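Local structure of CaaX farnesyltransferase beta subunit Ram1 (Aspergillus fumigatus, 4L9P) at residues B[173-184]-B[213-223]. The protein is the beta subunit of a zinc-dependent heterodimeric enzyme that probably transfers a farnesyl group to the cysteine of C-terminal CaaX motifs, and probably binds the peptide substrate. Sequence-based numbering, arbitrary orientation.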
# COMPACT_ATOMS: atom_id res chain seq x y z
N ARG B 173 13.59 -3.29 -25.54
CA ARG B 173 12.55 -4.26 -25.94
C ARG B 173 13.06 -5.70 -25.98
O ARG B 173 12.44 -6.60 -25.39
CB ARG B 173 11.96 -3.95 -27.31
CG ARG B 173 11.10 -2.78 -27.33
CD ARG B 173 10.69 -2.44 -28.79
NE ARG B 173 9.81 -1.29 -28.72
CZ ARG B 173 9.33 -0.68 -29.76
NH1 ARG B 173 9.70 -1.11 -30.98
NH2 ARG B 173 8.51 0.34 -29.56
N GLU B 174 14.17 -5.93 -26.65
CA GLU B 174 14.65 -7.30 -26.76
C GLU B 174 15.02 -7.93 -25.44
O GLU B 174 14.73 -9.12 -25.20
CB GLU B 174 15.82 -7.39 -27.75
CG GLU B 174 15.36 -7.15 -29.15
CD GLU B 174 16.46 -7.37 -30.23
OE1 GLU B 174 17.61 -7.84 -29.92
OE2 GLU B 174 16.16 -7.03 -31.41
N ARG B 175 15.67 -7.17 -24.56
CA ARG B 175 16.07 -7.74 -23.28
C ARG B 175 14.86 -7.95 -22.38
O ARG B 175 14.84 -8.88 -21.61
CB ARG B 175 17.08 -6.85 -22.60
CG ARG B 175 18.37 -6.76 -23.42
CD ARG B 175 19.42 -5.95 -22.68
NE ARG B 175 19.92 -6.72 -21.55
CZ ARG B 175 20.73 -6.23 -20.60
NH1 ARG B 175 21.11 -4.95 -20.64
NH2 ARG B 175 21.11 -7.00 -19.58
N VAL B 176 13.84 -7.08 -22.48
CA VAL B 176 12.59 -7.34 -21.73
C VAL B 176 11.92 -8.64 -22.22
O VAL B 176 11.46 -9.47 -21.41
CB VAL B 176 11.65 -6.14 -21.86
CG1 VAL B 176 10.20 -6.52 -21.48
CG2 VAL B 176 12.16 -4.99 -21.00
N ILE B 177 11.88 -8.81 -23.54
CA ILE B 177 11.31 -10.05 -24.11
C ILE B 177 12.04 -11.29 -23.61
O ILE B 177 11.41 -12.27 -23.21
CB ILE B 177 11.26 -9.98 -25.66
CG1 ILE B 177 10.28 -8.90 -26.10
CG2 ILE B 177 10.86 -11.33 -26.26
CD1 ILE B 177 10.42 -8.49 -27.54
N SER B 178 13.37 -11.25 -23.65
CA SER B 178 14.22 -12.35 -23.16
C SER B 178 13.84 -12.66 -21.70
O SER B 178 13.60 -13.81 -21.34
CB SER B 178 15.67 -11.91 -23.22
OG SER B 178 16.50 -12.93 -22.73
N THR B 179 13.79 -11.60 -20.88
CA THR B 179 13.56 -11.78 -19.47
C THR B 179 12.20 -12.39 -19.20
O THR B 179 12.08 -13.31 -18.39
CB THR B 179 13.62 -10.39 -18.73
OG1 THR B 179 14.89 -9.78 -18.98
CG2 THR B 179 13.43 -10.56 -17.22
N PHE B 180 11.15 -11.89 -19.82
CA PHE B 180 9.79 -12.32 -19.41
C PHE B 180 9.34 -13.59 -20.13
O PHE B 180 8.44 -14.29 -19.69
CB PHE B 180 8.80 -11.16 -19.53
CG PHE B 180 9.09 -10.07 -18.53
CD1 PHE B 180 9.31 -10.44 -17.20
CD2 PHE B 180 9.21 -8.75 -18.87
CE1 PHE B 180 9.63 -9.48 -16.25
CE2 PHE B 180 9.53 -7.83 -17.96
CZ PHE B 180 9.77 -8.16 -16.64
N THR B 181 9.95 -13.91 -21.27
CA THR B 181 9.58 -15.16 -21.95
C THR B 181 9.86 -16.34 -21.06
O THR B 181 9.07 -17.26 -20.96
CB THR B 181 10.38 -15.28 -23.27
OG1 THR B 181 9.85 -14.31 -24.17
CG2 THR B 181 10.15 -16.67 -23.90
N ALA B 182 11.00 -16.28 -20.40
CA ALA B 182 11.43 -17.30 -19.50
C ALA B 182 10.59 -17.38 -18.19
O ALA B 182 10.49 -18.45 -17.57
CB ALA B 182 12.90 -16.99 -19.15
N ALA B 183 9.99 -16.27 -17.78
CA ALA B 183 9.26 -16.22 -16.51
C ALA B 183 7.78 -16.54 -16.68
O ALA B 183 7.07 -16.67 -15.67
CB ALA B 183 9.41 -14.86 -15.89
N GLN B 184 7.32 -16.61 -17.93
CA GLN B 184 5.90 -16.93 -18.18
C GLN B 184 5.62 -18.41 -18.11
O GLN B 184 6.32 -19.21 -18.74
CB GLN B 184 5.48 -16.42 -19.57
CG GLN B 184 3.99 -16.60 -19.82
CD GLN B 184 3.52 -15.90 -21.04
OE1 GLN B 184 2.41 -15.36 -21.05
NE2 GLN B 184 4.32 -15.88 -22.11
N VAL B 213 8.26 -0.48 -22.77
CA VAL B 213 9.13 -0.64 -23.94
C VAL B 213 8.36 -0.65 -25.23
O VAL B 213 8.88 -0.22 -26.28
CB VAL B 213 10.11 -1.90 -23.83
CG1 VAL B 213 11.00 -1.82 -22.58
CG2 VAL B 213 9.36 -3.25 -23.87
N GLY B 214 7.12 -1.13 -25.19
CA GLY B 214 6.25 -1.13 -26.37
C GLY B 214 6.66 -2.11 -27.44
O GLY B 214 7.56 -2.95 -27.25
N GLY B 215 5.95 -2.03 -28.57
CA GLY B 215 6.24 -2.81 -29.75
C GLY B 215 5.43 -4.08 -29.80
O GLY B 215 5.19 -4.74 -28.79
N GLU B 216 5.07 -4.49 -31.03
CA GLU B 216 4.25 -5.68 -31.22
C GLU B 216 4.91 -6.96 -30.70
O GLU B 216 4.23 -7.84 -30.15
CB GLU B 216 3.90 -5.82 -32.72
CG GLU B 216 3.07 -6.99 -33.10
CD GLU B 216 2.74 -6.99 -34.61
OE1 GLU B 216 3.09 -5.99 -35.30
OE2 GLU B 216 2.14 -7.98 -35.10
N GLU B 217 6.23 -7.08 -30.83
CA GLU B 217 6.87 -8.31 -30.37
C GLU B 217 6.77 -8.50 -28.88
O GLU B 217 6.48 -9.62 -28.37
CB GLU B 217 8.32 -8.38 -30.85
CG GLU B 217 8.38 -8.40 -32.39
CD GLU B 217 7.57 -9.55 -33.02
OE1 GLU B 217 7.73 -10.71 -32.57
OE2 GLU B 217 6.77 -9.29 -33.97
N ALA B 218 6.95 -7.41 -28.15
CA ALA B 218 6.79 -7.49 -26.70
C ALA B 218 5.34 -7.79 -26.35
O ALA B 218 5.08 -8.59 -25.42
CB ALA B 218 7.27 -6.20 -26.03
N PHE B 219 4.39 -7.12 -27.01
CA PHE B 219 2.98 -7.34 -26.67
C PHE B 219 2.58 -8.81 -26.98
O PHE B 219 1.79 -9.43 -26.26
CB PHE B 219 2.05 -6.43 -27.47
CG PHE B 219 2.18 -4.96 -27.15
CD1 PHE B 219 2.86 -4.49 -26.03
CD2 PHE B 219 1.59 -4.02 -27.99
CE1 PHE B 219 2.93 -3.07 -25.76
CE2 PHE B 219 1.66 -2.65 -27.71
CZ PHE B 219 2.35 -2.18 -26.63
N LYS B 220 3.16 -9.34 -28.04
CA LYS B 220 2.86 -10.71 -28.48
C LYS B 220 3.38 -11.78 -27.53
O LYS B 220 2.93 -12.91 -27.58
CB LYS B 220 3.40 -10.95 -29.90
CG LYS B 220 2.50 -10.36 -30.96
CD LYS B 220 3.17 -10.35 -32.33
CE LYS B 220 3.81 -11.62 -32.75
NZ LYS B 220 4.27 -11.37 -34.18
N LEU B 221 4.33 -11.45 -26.65
CA LEU B 221 4.91 -12.50 -25.84
C LEU B 221 3.87 -13.07 -24.87
O LEU B 221 3.88 -14.25 -24.53
CB LEU B 221 6.17 -11.99 -25.17
CG LEU B 221 6.15 -11.25 -23.87
CD1 LEU B 221 5.98 -12.28 -22.72
CD2 LEU B 221 7.46 -10.53 -23.73
N ILE B 222 2.99 -12.20 -24.39
CA ILE B 222 2.01 -12.61 -23.40
C ILE B 222 0.98 -13.60 -23.95
O ILE B 222 0.35 -13.31 -24.96
CB ILE B 222 1.27 -11.40 -22.81
CG1 ILE B 222 2.27 -10.35 -22.28
CG2 ILE B 222 0.21 -11.91 -21.78
CD1 ILE B 222 1.72 -8.88 -22.14
N ASP B 223 0.76 -14.74 -23.27
CA ASP B 223 -0.32 -15.64 -23.63
C ASP B 223 -1.57 -15.11 -22.93
O ASP B 223 -1.78 -15.35 -21.74
CB ASP B 223 -0.01 -17.10 -23.23
CG ASP B 223 -1.11 -18.09 -23.65
OD1 ASP B 223 -2.28 -17.69 -23.88
OD2 ASP B 223 -0.79 -19.28 -23.78
O HOH W 1 0.11 -15.71 -19.56
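Arg173 and Gln184, at the two ends of segment 173-184, grip the backbone of segment 213-223 within the alpha-alpha toroid of the prenyltransferase beta subunit. Helices 173-183 and 216-221 run nearly parallel here, at 11°, with their axes 9.7 Å apart.

The polar contacts are side chain to main chain. From Arg173, extended beyond CG, NE donates to Val213 O at 2.8 Å; this acceptor, at the C-terminal end of helix 200-213, lies in the guanidinium plane, while NH2 adds a weak second bond to it. One guanidinium face lies against Gly215, whose CA lies over the middle of the group, 3.7 Å above the guanidinium plane, just before helix 216-221 begins.

Between these ends the contact is apolar. Val176 CG2 and Val213 CG1 meet tip to tip at 3.7 Å, and both valines also pack on Leu159 of helix 151-164. Ile177 lays CG1 and CD1 over Ala218, and the Leu221 side chain crosses that of Ile177 obliquely and brings CD2 to Ile177 CA.

At the far end, CG of Gln184 stands anti to the backbone N (chi1 -174°), and the extended chain carries its amide to the turn that links helices 216-221 and 224-234. There Gln184 NE2 donates to Leu221 O at 3.0 Å, while OE1 accepts an almost straight hydrogen bond from Asp223 N (N-H...O 177°) and also a water hydrogen, the same water donating to Asp223 O.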